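Local coordinates for GAF domain-containing protein (Thermoplasma acidophilum, PDB 4MN7) that acts as a type II free methionine-R-sulfoxide reductase built on a GAF domain, returning the oxidised free amino acid to methionine, at residues A14-K19 and A42-K47; L65-V70 and V93-Y98; Y73-N78 and P86-E91. The protein carries 1 engineered substitution. All blocks are in the same frame, centred on the assembly; numbering follows the deposited sequence.

Contact 1: A14-K19 and A42-K47; sequences ACQYLK and AFVGEK
The helix-on-sheet layer of the GAF fold is made here by helix 2-21 lying along strand 37-44 of the antiparallel sheet. The two run nearly alongside each other, their local axes 7.3 Å apart at closest approach and inclined by 27°, with Cys15 next to Val44 in register. Val44 is the centre of the contact. Its CG1 stands anti to its own backbone N, which turns this methyl to Lys19, while CG2, anti to the carbonyl carbon, is left for the foot of Cys15: Cys15 CB rests 3.8 Å from Val44 CG2. The thiol continues beyond the valine. With SG anti to its own carbonyl carbon (chi1 -59°), it lies over the strand backbone, SG 3.8 Å from Phe43 CA, and meets the methyl of Ala42 more loosely, SG to CB 4.3 Å. Phe43 itself points away from the helix, as alternation along a strand requires. Val28 and Phe30 of strand 27-34 also touch Cys15, which is buried between the helix and the sheet. On the helix flank, the side chain of Gln16 crosses the valine obliquely. Tyr17, which does not face the strand, packs its ring edge-to-face with Phe6 of the second subunit, so one helix serves both sheet and dimer. The aliphatic part of Lys19 stays extended as far as CE and bends only at chi4 (62°), which brings NZ to a hydrogen bond with Asp26 O. On the way its chain presses on the valine tightly, Lys19 CD only 3.3 Å from Val44 CG1.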
ATOM      1  N   ALA A  14       3.954   2.153   5.575  1.00 33.32           N
ATOM      2  CA  ALA A  14       2.791   2.786   6.243  1.00 34.63           C
ATOM      3  C   ALA A  14       3.019   3.019   7.763  1.00 31.40           C
ATOM      4  O   ALA A  14       2.703   4.083   8.320  1.00 31.01           O
ATOM      5  CB  ALA A  14       1.526   1.980   5.986  1.00 33.54           C
ATOM      6  N   CYS A  15       3.540   2.016   8.460  1.00 30.41           N
ATOM      7  CA  CYS A  15       3.850   2.203   9.907  1.00 34.06           C
ATOM      8  C   CYS A  15       4.873   3.337  10.093  1.00 36.38           C
ATOM      9  O   CYS A  15       4.770   4.105  10.982  1.00 38.14           O
ATOM     10  CB  CYS A  15       4.395   0.918  10.539  1.00 36.34           C
ATOM     11  SG  CYS A  15       3.350  -0.576  10.488  1.00 35.69           S
ATOM     12  N   GLN A  16       5.835   3.459   9.190  1.00 42.31           N
ATOM     13  CA  GLN A  16       6.861   4.474   9.291  1.00 40.93           C
ATOM     14  C   GLN A  16       6.251   5.862   9.068  1.00 40.77           C
ATOM     15  O   GLN A  16       6.473   6.765   9.862  1.00 35.26           O
ATOM     16  CB  GLN A  16       7.990   4.164   8.268  1.00 45.53           C
ATOM     17  CG  GLN A  16       9.254   5.033   8.297  1.00 49.02           C
ATOM     18  CD  GLN A  16       9.901   5.161   9.681  1.00 55.20           C
ATOM     19  OE1 GLN A  16      10.073   6.270  10.170  1.00 61.23           O
ATOM     20  NE2 GLN A  16      10.252   4.039  10.310  1.00 57.80           N
ATOM     21  N   TYR A  17       5.509   6.049   7.973  1.00 31.07           N
ATOM     22  CA  TYR A  17       4.770   7.265   7.806  1.00 32.46           C
ATOM     23  C   TYR A  17       3.900   7.594   9.016  1.00 33.08           C
ATOM     24  O   TYR A  17       3.892   8.715   9.542  1.00 35.42           O
ATOM     25  CB  TYR A  17       3.927   7.190   6.504  1.00 35.34           C
ATOM     26  CG  TYR A  17       3.106   8.423   6.238  1.00 36.28           C
ATOM     27  CD1 TYR A  17       1.872   8.560   6.844  1.00 45.53           C
ATOM     28  CD2 TYR A  17       3.547   9.473   5.392  1.00 41.89           C
ATOM     29  CE1 TYR A  17       1.072   9.666   6.624  1.00 45.63           C
ATOM     30  CE2 TYR A  17       2.747  10.627   5.175  1.00 37.07           C
ATOM     31  CZ  TYR A  17       1.506  10.701   5.800  1.00 44.64           C
ATOM     32  OH  TYR A  17       0.573  11.725   5.656  1.00 41.12           O
ATOM     33  N   LEU A  18       3.130   6.631   9.492  1.00 35.08           N
ATOM     34  CA  LEU A  18       2.249   6.941  10.635  1.00 32.73           C
ATOM     35  C   LEU A  18       3.012   7.445  11.877  1.00 34.77           C
ATOM     36  O   LEU A  18       2.557   8.327  12.601  1.00 33.40           O
ATOM     37  CB  LEU A  18       1.343   5.736  10.981  1.00 32.32           C
ATOM     38  CG  LEU A  18       0.267   5.537   9.903  1.00 36.35           C
ATOM     39  CD1 LEU A  18      -0.375   4.173  10.015  1.00 35.55           C
ATOM     40  CD2 LEU A  18      -0.799   6.633   9.918  1.00 34.68           C
ATOM     41  N   LYS A  19       4.147   6.827  12.142  1.00 40.30           N
ATOM     42  CA  LYS A  19       4.927   7.158  13.331  1.00 39.25           C
ATOM     43  C   LYS A  19       5.694   8.457  13.149  1.00 38.41           C
ATOM     44  O   LYS A  19       5.624   9.339  13.978  1.00 40.66           O
ATOM     45  CB  LYS A  19       5.852   6.003  13.677  1.00 44.19           C
ATOM     46  CG  LYS A  19       6.534   6.205  15.011  1.00 47.91           C
ATOM     47  CD  LYS A  19       7.489   5.079  15.333  1.00 56.34           C
ATOM     48  CE  LYS A  19       8.617   5.563  16.225  1.00 57.81           C
ATOM     49  NZ  LYS A  19       7.980   6.026  17.479  1.00 57.24           N
ATOM     50  N   ALA A  42       3.916  -6.350  10.551  1.00 34.11           N
ATOM     51  CA  ALA A  42       4.773  -5.197  10.389  1.00 33.48           C
ATOM     52  C   ALA A  42       4.533  -4.272  11.542  1.00 32.82           C
ATOM     53  O   ALA A  42       3.386  -4.160  12.061  1.00 35.12           O
ATOM     54  CB  ALA A  42       4.488  -4.477   9.054  1.00 37.34           C
ATOM     55  N   PHE A  43       5.598  -3.586  11.947  1.00 32.96           N
ATOM     56  CA  PHE A  43       5.523  -2.523  12.953  1.00 38.16           C
ATOM     57  C   PHE A  43       6.725  -1.596  12.944  1.00 39.96           C
ATOM     58  O   PHE A  43       7.799  -1.989  12.546  1.00 39.25           O
ATOM     59  CB  PHE A  43       5.468  -3.102  14.377  1.00 42.02           C
ATOM     60  CG  PHE A  43       6.767  -3.692  14.833  1.00 38.22           C
ATOM     61  CD1 PHE A  43       7.200  -4.915  14.325  1.00 41.62           C
ATOM     62  CD2 PHE A  43       7.534  -3.041  15.758  1.00 42.14           C
ATOM     63  CE1 PHE A  43       8.407  -5.453  14.707  1.00 46.60           C
ATOM     64  CE2 PHE A  43       8.731  -3.568  16.180  1.00 46.36           C
ATOM     65  CZ  PHE A  43       9.187  -4.771  15.635  1.00 47.25           C
ATOM     66  N   VAL A  44       6.539  -0.407  13.482  1.00 37.21           N
ATOM     67  CA  VAL A  44       7.649   0.458  13.827  1.00 40.77           C
ATOM     68  C   VAL A  44       7.536   0.834  15.259  1.00 39.29           C
ATOM     69  O   VAL A  44       6.441   1.155  15.763  1.00 38.09           O
ATOM     70  CB  VAL A  44       7.668   1.732  12.939  1.00 44.90           C
ATOM     71  CG1 VAL A  44       8.727   2.704  13.414  1.00 55.96           C
ATOM     72  CG2 VAL A  44       8.021   1.342  11.509  1.00 41.66           C
ATOM     73  N   GLY A  45       8.688   0.805  15.921  1.00 39.97           N
ATOM     74  CA  GLY A  45       8.826   1.196  17.329  1.00 34.72           C
ATOM     75  C   GLY A  45       9.533   0.088  18.110  1.00 36.40           C
ATOM     76  O   GLY A  45      10.111  -0.819  17.522  1.00 45.60           O
ATOM     77  N   GLU A  46       9.418   0.135  19.427  1.00 42.19           N
ATOM     78  CA  GLU A  46      10.007  -0.865  20.339  1.00 48.18           C
ATOM     79  C   GLU A  46       9.404  -2.269  20.112  1.00 53.80           C
ATOM     80  O   GLU A  46       8.236  -2.415  19.708  1.00 49.01           O
ATOM     81  CB  GLU A  46       9.648  -0.382  21.740  1.00 56.09           C
ATOM     82  CG  GLU A  46      10.439  -0.823  22.948  1.00 65.67           C
ATOM     83  CD  GLU A  46       9.676  -0.441  24.226  1.00 69.56           C
ATOM     84  OE1 GLU A  46       8.793   0.465  24.153  1.00 68.61           O
ATOM     85  OE2 GLU A  46       9.906  -1.053  25.289  1.00 64.95           O
ATOM     86  N   LYS A  47      10.185  -3.300  20.412  1.00 56.60           N
ATOM     87  CA  LYS A  47       9.755  -4.691  20.295  1.00 49.75           C
ATOM     88  C   LYS A  47       8.624  -5.021  21.195  1.00 46.25           C
ATOM     89  O   LYS A  47       8.633  -4.659  22.373  1.00 49.11           O
ATOM     90  CB  LYS A  47      10.869  -5.641  20.667  1.00 59.03           C
ATOM     91  CG  LYS A  47      11.480  -6.311  19.460  1.00 75.22           C
ATOM     92  CD  LYS A  47      12.017  -7.679  19.843  1.00 87.91           C
ATOM     93  CE  LYS A  47      12.596  -8.404  18.646  1.00 97.18           C
ATOM     94  NZ  LYS A  47      13.515  -9.479  19.119  1.00110.36           N
TER

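Contact 2: L65-V70 and V93-Y98; sequences LKNDIV and VVPVRY
Arg97 reaches from strand 90-98 across the end of helix 59-66 and holds Asn67 through NE and NH2. Its chain runs straight out to NE, and the guanidinium stands nearly upright to the asparagine amide, their planes 79° apart. NE gives an almost straight bond to Asn67 OD1 (2.8 Å, 175°), with the acceptor in the guanidinium plane, and NH2 bonds the backbone Asn67 O at 2.9 Å; both donors sit above the plane of the carbonyl they address. Asn67, at positive phi, is the C' residue of the Schellman motif that closes the helix. An alanine here would lose OD1 and with it the NE bond, and would probably loosen the arginine's hold on the helix end. Next to this clasp, on the strand itself, Pro95 packs its CG and CD on the backbone of Asp68, CD 3.5 Å from Asp68 O. Beyond it Ile69 CG1 lies alongside Val94 CG2, both branches turned to the same side. Val70 and Val93 then form an antiparallel hydrogen-bonded pair, Val70 N to Val93 O 2.9 Å, which starts edge strand 70-72. Because the arginine holds two neutral oxygens, with Asp68 OD1 no closer than 4.4 Å to Arg97 NH2, its charge is likely to polarise both carbonyls rather than be neutralised there.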
ATOM      1  N   LEU A  65     -13.388  -8.208  16.943  1.00 33.51           N
ATOM      2  CA  LEU A  65     -14.574  -8.926  17.391  1.00 36.48           C
ATOM      3  C   LEU A  65     -15.781  -8.012  17.226  1.00 36.06           C
ATOM      4  O   LEU A  65     -16.806  -8.456  16.809  1.00 33.87           O
ATOM      5  CB  LEU A  65     -14.452  -9.336  18.860  1.00 35.00           C
ATOM      6  CG  LEU A  65     -13.468 -10.423  19.199  1.00 38.79           C
ATOM      7  CD1 LEU A  65     -13.342 -10.518  20.756  1.00 43.34           C
ATOM      8  CD2 LEU A  65     -13.915 -11.761  18.599  1.00 37.44           C
ATOM      9  N   LYS A  66     -15.640  -6.731  17.542  1.00 33.97           N
ATOM     10  CA  LYS A  66     -16.706  -5.781  17.385  1.00 39.35           C
ATOM     11  C   LYS A  66     -16.752  -5.286  15.944  1.00 37.90           C
ATOM     12  O   LYS A  66     -17.680  -4.650  15.581  1.00 37.80           O
ATOM     13  CB  LYS A  66     -16.467  -4.513  18.214  1.00 43.01           C
ATOM     14  CG  LYS A  66     -16.595  -4.635  19.715  1.00 54.42           C
ATOM     15  CD  LYS A  66     -17.011  -3.282  20.338  1.00 60.63           C
ATOM     16  CE  LYS A  66     -16.107  -2.142  19.894  1.00 70.26           C
ATOM     17  NZ  LYS A  66     -16.538  -0.796  20.350  1.00 78.06           N
ATOM     18  N   ASN A  67     -15.702  -5.486  15.159  1.00 36.77           N
ATOM     19  CA  ASN A  67     -15.568  -4.808  13.862  1.00 34.29           C
ATOM     20  C   ASN A  67     -15.727  -3.311  13.926  1.00 34.44           C
ATOM     21  O   ASN A  67     -16.428  -2.730  13.156  1.00 35.65           O
ATOM     22  CB  ASN A  67     -16.498  -5.363  12.793  1.00 37.84           C
ATOM     23  CG  ASN A  67     -16.063  -4.929  11.390  1.00 42.68           C
ATOM     24  OD1 ASN A  67     -14.978  -4.340  11.195  1.00 42.20           O
ATOM     25  ND2 ASN A  67     -16.904  -5.170  10.439  1.00 41.70           N
ATOM     26  N   ASP A  68     -14.980  -2.662  14.786  1.00 35.17           N
ATOM     27  CA  ASP A  68     -15.100  -1.217  14.929  1.00 35.90           C
ATOM     28  C   ASP A  68     -13.833  -0.724  15.598  1.00 32.75           C
ATOM     29  O   ASP A  68     -13.093  -1.521  16.192  1.00 34.08           O
ATOM     30  CB  ASP A  68     -16.325  -0.998  15.835  1.00 42.17           C
ATOM     31  CG  ASP A  68     -17.003   0.301  15.628  1.00 51.35           C
ATOM     32  OD1 ASP A  68     -16.638   1.029  14.719  1.00 51.72           O
ATOM     33  OD2 ASP A  68     -17.902   0.622  16.449  1.00 72.28           O
ATOM     34  N   ILE A  69     -13.616   0.576  15.583  1.00 35.59           N
ATOM     35  CA  ILE A  69     -12.496   1.188  16.252  1.00 34.96           C
ATOM     36  C   ILE A  69     -12.615   1.016  17.743  1.00 37.55           C
ATOM     37  O   ILE A  69     -13.686   1.159  18.322  1.00 33.47           O
ATOM     38  CB  ILE A  69     -12.429   2.683  15.955  1.00 37.22           C
ATOM     39  CG1 ILE A  69     -11.958   2.899  14.504  1.00 40.30           C
ATOM     40  CG2 ILE A  69     -11.457   3.392  16.879  1.00 38.83           C
ATOM     41  CD1 ILE A  69     -12.084   4.306  14.012  1.00 35.98           C
ATOM     42  N   VAL A  70     -11.489   0.736  18.380  1.00 33.63           N
ATOM     43  CA  VAL A  70     -11.456   0.721  19.850  1.00 34.09           C
ATOM     44  C   VAL A  70     -10.424   1.761  20.191  1.00 34.56           C
ATOM     45  O   VAL A  70      -9.251   1.674  19.754  1.00 38.24           O
ATOM     46  CB  VAL A  70     -11.080  -0.659  20.389  1.00 36.45           C
ATOM     47  CG1 VAL A  70     -10.812  -0.607  21.894  1.00 46.26           C
ATOM     48  CG2 VAL A  70     -12.255  -1.596  20.131  1.00 40.16           C
ATOM     49  N   VAL A  93      -7.081   0.954  18.122  1.00 32.07           N
ATOM     50  CA  VAL A  93      -7.016  -0.192  17.256  1.00 30.90           C
ATOM     51  C   VAL A  93      -8.114  -0.007  16.229  1.00 29.94           C
ATOM     52  O   VAL A  93      -9.263   0.120  16.579  1.00 33.78           O
ATOM     53  CB  VAL A  93      -7.206  -1.492  17.988  1.00 32.30           C
ATOM     54  CG1 VAL A  93      -6.906  -2.673  17.062  1.00 34.30           C
ATOM     55  CG2 VAL A  93      -6.289  -1.596  19.185  1.00 30.77           C
ATOM     56  N   VAL A  94      -7.730  -0.024  14.962  1.00 32.03           N
ATOM     57  CA  VAL A  94      -8.640   0.305  13.878  1.00 30.02           C
ATOM     58  C   VAL A  94      -8.704  -0.906  12.996  1.00 29.67           C
ATOM     59  O   VAL A  94      -7.672  -1.359  12.539  1.00 34.33           O
ATOM     60  CB  VAL A  94      -8.008   1.412  13.073  1.00 30.90           C
ATOM     61  CG1 VAL A  94      -8.830   1.688  11.846  1.00 30.81           C
ATOM     62  CG2 VAL A  94      -7.841   2.656  13.941  1.00 33.86           C
ATOM     63  N   PRO A  95      -9.887  -1.499  12.803  1.00 28.29           N
ATOM     64  CA  PRO A  95     -10.026  -2.706  11.958  1.00 30.72           C
ATOM     65  C   PRO A  95      -9.705  -2.464  10.510  1.00 32.86           C
ATOM     66  O   PRO A  95     -10.015  -1.393   9.990  1.00 34.01           O
ATOM     67  CB  PRO A  95     -11.497  -3.067  12.089  1.00 28.24           C
ATOM     68  CG  PRO A  95     -12.137  -1.817  12.532  1.00 28.40           C
ATOM     69  CD  PRO A  95     -11.172  -1.076  13.333  1.00 27.77           C
ATOM     70  N   VAL A  96      -9.074  -3.446   9.873  1.00 30.61           N
ATOM     71  CA  VAL A  96      -8.831  -3.432   8.409  1.00 32.09           C
ATOM     72  C   VAL A  96      -9.851  -4.345   7.789  1.00 32.57           C
ATOM     73  O   VAL A  96      -9.898  -5.485   8.131  1.00 33.32           O
ATOM     74  CB  VAL A  96      -7.415  -3.883   8.031  1.00 31.75           C
ATOM     75  CG1 VAL A  96      -7.246  -4.013   6.475  1.00 32.56           C
ATOM     76  CG2 VAL A  96      -6.422  -2.893   8.633  1.00 33.46           C
ATOM     77  N   ARG A  97     -10.723  -3.816   6.957  1.00 30.47           N
ATOM     78  CA  ARG A  97     -11.756  -4.613   6.351  1.00 32.22           C
ATOM     79  C   ARG A  97     -11.604  -4.968   4.853  1.00 31.70           C
ATOM     80  O   ARG A  97     -11.173  -4.165   3.995  1.00 35.55           O
ATOM     81  CB  ARG A  97     -13.086  -3.909   6.491  1.00 31.33           C
ATOM     82  CG  ARG A  97     -13.444  -3.622   7.921  1.00 33.09           C
ATOM     83  CD  ARG A  97     -14.589  -2.627   7.933  1.00 38.86           C
ATOM     84  NE  ARG A  97     -14.980  -2.344   9.283  1.00 36.18           N
ATOM     85  CZ  ARG A  97     -15.324  -1.161   9.721  1.00 36.18           C
ATOM     86  NH1 ARG A  97     -15.380  -0.152   8.900  1.00 42.21           N
ATOM     87  NH2 ARG A  97     -15.687  -1.006  10.985  1.00 37.70           N
ATOM     88  N   TYR A  98     -12.029  -6.185   4.538  1.00 35.93           N
ATOM     89  CA  TYR A  98     -11.951  -6.719   3.173  1.00 32.78           C
ATOM     90  C   TYR A  98     -13.265  -7.419   2.896  1.00 36.70           C
ATOM     91  O   TYR A  98     -13.624  -8.369   3.545  1.00 42.92           O
ATOM     92  CB  TYR A  98     -10.759  -7.634   3.049  1.00 37.73           C
ATOM     93  CG  TYR A  98     -10.413  -8.047   1.613  1.00 39.28           C
ATOM     94  CD1 TYR A  98     -11.031  -9.183   1.004  1.00 41.73           C
ATOM     95  CD2 TYR A  98      -9.517  -7.301   0.856  1.00 43.45           C
ATOM     96  CE1 TYR A  98     -10.726  -9.557  -0.313  1.00 44.77           C
ATOM     97  CE2 TYR A  98      -9.193  -7.676  -0.445  1.00 45.72           C
ATOM     98  CZ  TYR A  98      -9.787  -8.811  -1.019  1.00 49.22           C
ATOM     99  OH  TYR A  98      -9.455  -9.139  -2.317  1.00 53.85           O
TER

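Contact 3: Y73-N78 and P86-E91; sequences YDVKSN and PSTQSE
Val75 turns its CG2 methyl onto strand 90-98 where that strand begins. With CG1 anti to the backbone N (chi1 179°), CG2 is the branch that lies beside N, and it comes down over the peptide following Gln89, 3.6 Å from Gln89 O and 3.8 Å from Ser90 CA. The methyl of Thr88, itself anti to the backbone N, comes against the flank of this methyl, Thr88 CG2 4.0 Å from Val75 CG2; that rotamer sends Thr88 OG1 the other way, to Asp109. The backbone beneath Val75 is tied down as well, its N bonding Gln89 O at 3.2 Å along a straight N-H line, though from well above the carbonyl plane. Gln89 and Ser90 together face Ser110 in a classic beta bulge, and Val75 to Asn78 forms a type I beta turn, so a turn in the loop after strand 70-72 is pinned to an irregular strand entrance. Asp74, with CG anti to N, swings OD1 back over that turn for a weak bond from Ser77 N. Ser90 takes the crowded rotamer, OG between N and the carbonyl carbon; OG is held by Lys112 O and Ala115 N, while CB faces Tyr73 O. Lys76 folds sharply at chi2 (-81°) and then straightens, running along the segment before the strand until both CE and NZ lie 3.0 Å from Pro86 O.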
ATOM      1  N   TYR A  73      -8.600   5.936  25.827  1.00 44.64           N
ATOM      2  CA  TYR A  73      -8.050   7.269  26.170  1.00 46.93           C
ATOM      3  C   TYR A  73      -7.090   7.248  27.374  1.00 47.17           C
ATOM      4  O   TYR A  73      -6.216   8.150  27.500  1.00 43.46           O
ATOM      5  CB  TYR A  73      -9.208   8.208  26.549  1.00 53.31           C
ATOM      6  CG  TYR A  73     -10.300   8.285  25.496  1.00 65.26           C
ATOM      7  CD1 TYR A  73     -10.123   9.049  24.288  1.00 81.26           C
ATOM      8  CD2 TYR A  73     -11.527   7.607  25.681  1.00 76.30           C
ATOM      9  CE1 TYR A  73     -11.139   9.129  23.314  1.00 74.30           C
ATOM     10  CE2 TYR A  73     -12.543   7.668  24.706  1.00 84.06           C
ATOM     11  CZ  TYR A  73     -12.347   8.416  23.531  1.00 85.57           C
ATOM     12  OH  TYR A  73     -13.366   8.452  22.604  1.00 93.23           O
ATOM     13  N   ASP A  74      -7.293   6.250  28.254  1.00 46.57           N
ATOM     14  CA  ASP A  74      -6.575   6.128  29.527  1.00 53.09           C
ATOM     15  C   ASP A  74      -6.344   4.659  29.969  1.00 51.98           C
ATOM     16  O   ASP A  74      -7.131   4.097  30.763  1.00 53.70           O
ATOM     17  CB  ASP A  74      -7.348   6.849  30.608  1.00 56.98           C
ATOM     18  CG  ASP A  74      -6.477   7.155  31.824  1.00 66.00           C
ATOM     19  OD1 ASP A  74      -5.353   6.579  31.940  1.00 67.05           O
ATOM     20  OD2 ASP A  74      -6.912   7.995  32.631  1.00 69.63           O
ATOM     21  N   VAL A  75      -5.291   4.059  29.420  1.00 49.96           N
ATOM     22  CA  VAL A  75      -4.961   2.637  29.564  1.00 58.10           C
ATOM     23  C   VAL A  75      -4.688   2.247  31.024  1.00 60.16           C
ATOM     24  O   VAL A  75      -5.195   1.237  31.501  1.00 63.06           O
ATOM     25  CB  VAL A  75      -3.679   2.231  28.750  1.00 60.88           C
ATOM     26  CG1 VAL A  75      -3.339   0.731  28.930  1.00 68.76           C
ATOM     27  CG2 VAL A  75      -3.877   2.487  27.277  1.00 70.17           C
ATOM     28  N   LYS A  76      -3.871   3.038  31.706  1.00 66.85           N
ATOM     29  CA  LYS A  76      -3.406   2.685  33.038  1.00 73.53           C
ATOM     30  C   LYS A  76      -4.599   2.708  33.961  1.00 75.00           C
ATOM     31  O   LYS A  76      -4.770   1.813  34.796  1.00 76.27           O
ATOM     32  CB  LYS A  76      -2.293   3.633  33.526  1.00 76.48           C
ATOM     33  CG  LYS A  76      -1.012   3.656  32.675  1.00 74.48           C
ATOM     34  CD  LYS A  76      -0.054   2.485  32.977  1.00 81.64           C
ATOM     35  CE  LYS A  76       1.404   2.812  32.589  1.00 86.54           C
ATOM     36  NZ  LYS A  76       2.468   2.151  33.411  1.00 85.37           N
ATOM     37  N   SER A  77      -5.469   3.689  33.768  1.00 74.31           N
ATOM     38  CA  SER A  77      -6.673   3.784  34.617  1.00 81.99           C
ATOM     39  C   SER A  77      -7.855   2.880  34.120  1.00 73.12           C
ATOM     40  O   SER A  77      -9.012   3.053  34.515  1.00 75.47           O
ATOM     41  CB  SER A  77      -7.099   5.263  34.782  1.00 72.45           C
ATOM     42  OG  SER A  77      -8.123   5.568  33.864  1.00 69.96           O
ATOM     43  N   ASN A  78      -7.558   1.921  33.251  1.00 73.21           N
ATOM     44  CA  ASN A  78      -8.519   0.914  32.886  1.00 68.94           C
ATOM     45  C   ASN A  78      -7.979  -0.378  33.452  1.00 88.31           C
ATOM     46  O   ASN A  78      -7.051  -0.988  32.883  1.00 84.44           O
ATOM     47  CB  ASN A  78      -8.676   0.810  31.390  1.00 67.51           C
ATOM     48  CG  ASN A  78      -9.465  -0.409  30.964  1.00 67.58           C
ATOM     49  OD1 ASN A  78      -9.405  -1.476  31.580  1.00 76.03           O
ATOM     50  ND2 ASN A  78     -10.182  -0.265  29.877  1.00 68.93           N
ATOM     51  N   PRO A  86       5.165  -0.060  29.055  1.00 49.76           N
ATOM     52  CA  PRO A  86       4.795   0.598  30.276  1.00 53.42           C
ATOM     53  C   PRO A  86       4.575   2.084  30.048  1.00 50.62           C
ATOM     54  O   PRO A  86       3.737   2.693  30.744  1.00 54.21           O
ATOM     55  CB  PRO A  86       5.977   0.287  31.228  1.00 51.59           C
ATOM     56  CG  PRO A  86       7.089  -0.186  30.381  1.00 53.42           C
ATOM     57  CD  PRO A  86       6.503  -0.697  29.108  1.00 49.60           C
ATOM     58  N   SER A  87       5.286   2.659  29.069  1.00 43.35           N
ATOM     59  CA  SER A  87       5.038   4.073  28.719  1.00 45.17           C
ATOM     60  C   SER A  87       3.654   4.384  28.133  1.00 50.79           C
ATOM     61  O   SER A  87       3.207   5.519  28.193  1.00 45.68           O
ATOM     62  CB  SER A  87       6.122   4.605  27.812  1.00 47.02           C
ATOM     63  OG  SER A  87       6.220   3.871  26.641  1.00 43.44           O
ATOM     64  N   THR A  88       2.934   3.379  27.638  1.00 49.07           N
ATOM     65  CA  THR A  88       1.717   3.661  26.911  1.00 42.45           C
ATOM     66  C   THR A  88       0.660   4.206  27.829  1.00 37.57           C
ATOM     67  O   THR A  88       0.337   3.609  28.805  1.00 43.64           O
ATOM     68  CB  THR A  88       1.163   2.369  26.266  1.00 40.07           C
ATOM     69  OG1 THR A  88       2.083   1.913  25.262  1.00 39.64           O
ATOM     70  CG2 THR A  88      -0.188   2.646  25.664  1.00 38.14           C
ATOM     71  N   GLN A  89       0.058   5.318  27.449  1.00 36.18           N
ATOM     72  CA  GLN A  89      -1.099   5.843  28.099  1.00 37.86           C
ATOM     73  C   GLN A  89      -2.311   5.838  27.261  1.00 36.49           C
ATOM     74  O   GLN A  89      -3.384   5.973  27.787  1.00 38.69           O
ATOM     75  CB  GLN A  89      -0.831   7.295  28.518  1.00 43.09           C
ATOM     76  CG  GLN A  89       0.229   7.351  29.638  1.00 49.65           C
ATOM     77  CD  GLN A  89       0.379   8.741  30.249  1.00 50.87           C
ATOM     78  OE1 GLN A  89      -0.266   9.057  31.211  1.00 50.89           O
ATOM     79  NE2 GLN A  89       1.213   9.573  29.644  1.00 55.77           N
ATOM     80  N   SER A  90      -2.186   5.775  25.932  1.00 40.27           N
ATOM     81  CA  SER A  90      -3.413   5.606  25.125  1.00 38.00           C
ATOM     82  C   SER A  90      -3.138   4.719  23.936  1.00 34.38           C
ATOM     83  O   SER A  90      -1.990   4.575  23.512  1.00 33.41           O
ATOM     84  CB  SER A  90      -4.125   6.944  24.777  1.00 40.87           C
ATOM     85  OG  SER A  90      -3.271   7.849  24.112  1.00 45.44           O
ATOM     86  N   GLU A  91      -4.198   4.098  23.430  1.00 37.17           N
ATOM     87  CA  GLU A  91      -4.070   3.115  22.392  1.00 38.89           C
ATOM     88  C   GLU A  91      -5.361   3.047  21.547  1.00 40.86           C
ATOM     89  O   GLU A  91      -6.479   3.122  22.073  1.00 38.65           O
ATOM     90  CB  GLU A  91      -3.783   1.742  22.988  1.00 36.80           C
ATOM     91  CG  GLU A  91      -3.598   0.653  21.909  1.00 40.94           C
ATOM     92  CD  GLU A  91      -3.205  -0.692  22.452  1.00 43.21           C
ATOM     93  OE1 GLU A  91      -3.190  -0.798  23.694  1.00 45.31           O
ATOM     94  OE2 GLU A  91      -2.896  -1.617  21.659  1.00 37.65           O
TER

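Contacts 1, 2 and 3 all reach the same antiparallel sheet, and their centres lie about 19 Å from one another. Contact 1 closes first along the chain, joining helix 2-21 to strand 37-44 in one half of the sheet; contact 2 lies on the other side of the chain's centre, with nearest atoms about 9 Å away. Contacts 2 and 3 share strand 90-98, and the segments of contact 3 fall in sequence between those of contact 2. All lie in one GAF domain: contact 1 sets the dimer-facing helix on one half of the sheet, and contacts 2 and 3 tie the chain around edge strand 70-72 to its neighbour on the other half.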